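PDB 5AH5: leucine--trna ligase from Agrobacterium radiobacter, which probably joins leucine to its cognate tRNA at the expense of ATP, as a class I aminoacyl-tRNA synthetase that confers resistance to the antibiotic toxic moiety 84. Local coordinates for residues L513-A518 with G548-D553. Numbering follows the deposited sequence.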
loop_
_atom_site.group_PDB
_atom_site.type_symbol
_atom_site.label_atom_id
_atom_site.label_comp_id
_atom_site.label_asym_id
_atom_site.label_seq_id
_atom_site.Cartn_x
_atom_site.Cartn_y
_atom_site.Cartn_z
ATOM N N LEU B 513 -19.013 -4.243 -13.535
ATOM C CA LEU B 513 -18.553 -4.949 -12.322
ATOM C C LEU B 513 -17.682 -4.063 -11.411
ATOM O O LEU B 513 -17.918 -3.991 -10.206
ATOM C CB LEU B 513 -17.758 -6.228 -12.657
ATOM C CG LEU B 513 -18.469 -7.493 -13.115
ATOM C CD1 LEU B 513 -17.571 -8.710 -13.021
ATOM C CD2 LEU B 513 -19.713 -7.715 -12.263
ATOM N N CYS B 514 -16.674 -3.416 -12.004
ATOM C CA CYS B 514 -15.716 -2.578 -11.303
ATOM C C CYS B 514 -16.330 -1.444 -10.554
ATOM O O CYS B 514 -15.873 -1.085 -9.476
ATOM C CB CYS B 514 -14.745 -1.927 -12.274
ATOM S SG CYS B 514 -13.264 -2.868 -12.423
ATOM N N ASN B 515 -17.296 -0.793 -11.175
ATOM C CA ASN B 515 -17.959 0.331 -10.507
ATOM C C ASN B 515 -18.827 -0.087 -9.309
ATOM O O ASN B 515 -19.154 0.738 -8.474
ATOM C CB ASN B 515 -18.760 1.155 -11.511
ATOM C CG ASN B 515 -17.869 1.956 -12.466
ATOM O OD1 ASN B 515 -16.748 2.398 -12.130
ATOM N ND2 ASN B 515 -18.388 2.192 -13.642
ATOM N N LYS B 516 -19.186 -1.359 -9.231
ATOM C CA LYS B 516 -19.869 -1.909 -8.072
ATOM C C LYS B 516 -18.889 -2.408 -7.020
ATOM O O LYS B 516 -19.046 -2.066 -5.863
ATOM C CB LYS B 516 -20.783 -3.023 -8.505
ATOM C CG LYS B 516 -22.025 -2.444 -9.140
ATOM C CD LYS B 516 -22.947 -3.529 -9.640
ATOM C CE LYS B 516 -24.261 -2.913 -10.144
ATOM N NZ LYS B 516 -24.967 -3.780 -11.138
ATOM N N ILE B 517 -17.838 -3.143 -7.410
ATOM C CA ILE B 517 -16.928 -3.754 -6.403
ATOM C C ILE B 517 -15.800 -2.800 -5.881
ATOM O O ILE B 517 -15.426 -2.862 -4.735
ATOM C CB ILE B 517 -16.461 -5.123 -6.853
ATOM C CG1 ILE B 517 -15.841 -5.959 -5.695
ATOM C CG2 ILE B 517 -15.483 -5.000 -8.005
ATOM C CD1 ILE B 517 -16.751 -6.206 -4.489
ATOM N N ALA B 518 -15.352 -1.876 -6.717
ATOM C CA ALA B 518 -14.294 -0.954 -6.411
ATOM C C ALA B 518 -14.891 0.449 -6.221
ATOM O O ALA B 518 -15.967 0.661 -6.692
ATOM C CB ALA B 518 -13.281 -0.964 -7.571
ATOM N N GLY B 548 -13.171 6.966 -19.035
ATOM C CA GLY B 548 -14.458 6.251 -19.061
ATOM C C GLY B 548 -14.469 4.816 -18.600
ATOM O O GLY B 548 -15.541 4.194 -18.538
ATOM N N TYR B 549 -13.317 4.256 -18.228
ATOM C CA TYR B 549 -13.350 2.853 -17.810
ATOM C C TYR B 549 -14.067 2.635 -16.465
ATOM O O TYR B 549 -14.662 1.557 -16.211
ATOM C CB TYR B 549 -11.949 2.305 -17.725
ATOM C CG TYR B 549 -11.228 2.197 -19.082
ATOM C CD1 TYR B 549 -10.559 3.288 -19.608
ATOM C CD2 TYR B 549 -11.258 1.027 -19.822
ATOM C CE1 TYR B 549 -9.930 3.216 -20.824
ATOM C CE2 TYR B 549 -10.630 0.941 -21.062
ATOM C CZ TYR B 549 -9.967 2.045 -21.544
ATOM O OH TYR B 549 -9.284 2.033 -22.729
ATOM N N ILE B 550 -13.937 3.629 -15.586
ATOM C CA ILE B 550 -14.444 3.546 -14.257
ATOM C C ILE B 550 -15.012 4.876 -13.863
ATOM O O ILE B 550 -14.711 5.858 -14.494
ATOM C CB ILE B 550 -13.352 3.140 -13.264
ATOM C CG1 ILE B 550 -12.146 4.083 -13.361
ATOM C CG2 ILE B 550 -12.921 1.729 -13.520
ATOM C CD1 ILE B 550 -10.986 3.733 -12.464
ATOM N N GLU B 551 -15.818 4.904 -12.796
ATOM C CA GLU B 551 -16.465 6.156 -12.337
ATOM C C GLU B 551 -15.921 6.703 -11.015
ATOM O O GLU B 551 -16.457 7.670 -10.476
ATOM C CB GLU B 551 -17.988 5.956 -12.276
ATOM C CG GLU B 551 -18.662 6.120 -13.660
ATOM C CD GLU B 551 -20.085 5.528 -13.787
ATOM O OE1 GLU B 551 -20.651 4.966 -12.808
ATOM O OE2 GLU B 551 -20.658 5.624 -14.894
ATOM N N PHE B 552 -14.836 6.125 -10.519
ATOM C CA PHE B 552 -14.237 6.547 -9.241
ATOM C C PHE B 552 -12.822 6.981 -9.520
ATOM O O PHE B 552 -12.244 6.630 -10.550
ATOM C CB PHE B 552 -14.313 5.434 -8.183
ATOM C CG PHE B 552 -13.719 4.145 -8.633
ATOM C CD1 PHE B 552 -14.475 3.237 -9.365
ATOM C CD2 PHE B 552 -12.377 3.874 -8.396
ATOM C CE1 PHE B 552 -13.930 2.042 -9.785
ATOM C CE2 PHE B 552 -11.811 2.707 -8.865
ATOM C CZ PHE B 552 -12.586 1.783 -9.560
ATOM N N ASP B 553 -12.267 7.745 -8.606
ATOM C CA ASP B 553 -11.079 8.540 -8.849
ATOM C C ASP B 553 -9.923 8.125 -7.977
ATOM O O ASP B 553 -8.831 8.675 -8.113
ATOM C CB ASP B 553 -11.419 10.025 -8.562
ATOM C CG ASP B 553 -10.539 10.987 -9.328
ATOM O OD1 ASP B 553 -10.497 10.876 -10.574
ATOM O OD2 ASP B 553 -9.913 11.864 -8.725
HETATM O O HOH W 1 -17.354 3.739 -16.102
#
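In the nucleotide-binding fold of this class I synthetase, Asn515 and Phe552 join two connections of the parallel sheet: the end of helix 511-517, which leads into strand 520-524, and the loop between helix 533-546 and the neighbouring strand 556-560. The contact illustrates how one carboxamide can hold a loop that has no regular secondary structure. Asn515 projects its amide from the last turn of the helix, with CG anti to its own carbonyl carbon, and OD1 accepts a hydrogen bond of 2.8 Å from the backbone N of Glu551. The N-H...O angle is 152°, and the donor sits 33° away from the carbonyl plane rather than within it. The other end of the same amide works through solvent: ND2 donates to a water 3.1 Å away, which in turn donates to Gly548 O, so both polar ends of the group tie it to the loop. Gly548 itself closes helix 533-546 in a Schellman motif, and the water thus links that helix terminus to helix 511-517. The side chain of Glu551 crosses that of Asn515 at about a right angle, yet its carboxylate lies almost parallel to the amide plane, 4° apart, with OE1 3.7 Å from ND2, a contact and not a bond. Thr541 of helix 533-546 touches both Ile550 and Phe552. Phe552 CG sits between its backbone N and carbonyl carbon. The ring packs against Ala518, the first residue after helix 511-517, and against Ile550, with Cys514 O and Asn515 OD1 near it obliquely. Ala518 C lies over one face, offset toward the rim, while Ile550 CD1 lies 3.8 Å above the opposite face, also offset toward the rim; Ala518 CB meets Phe552 CZ at 3.5 Å.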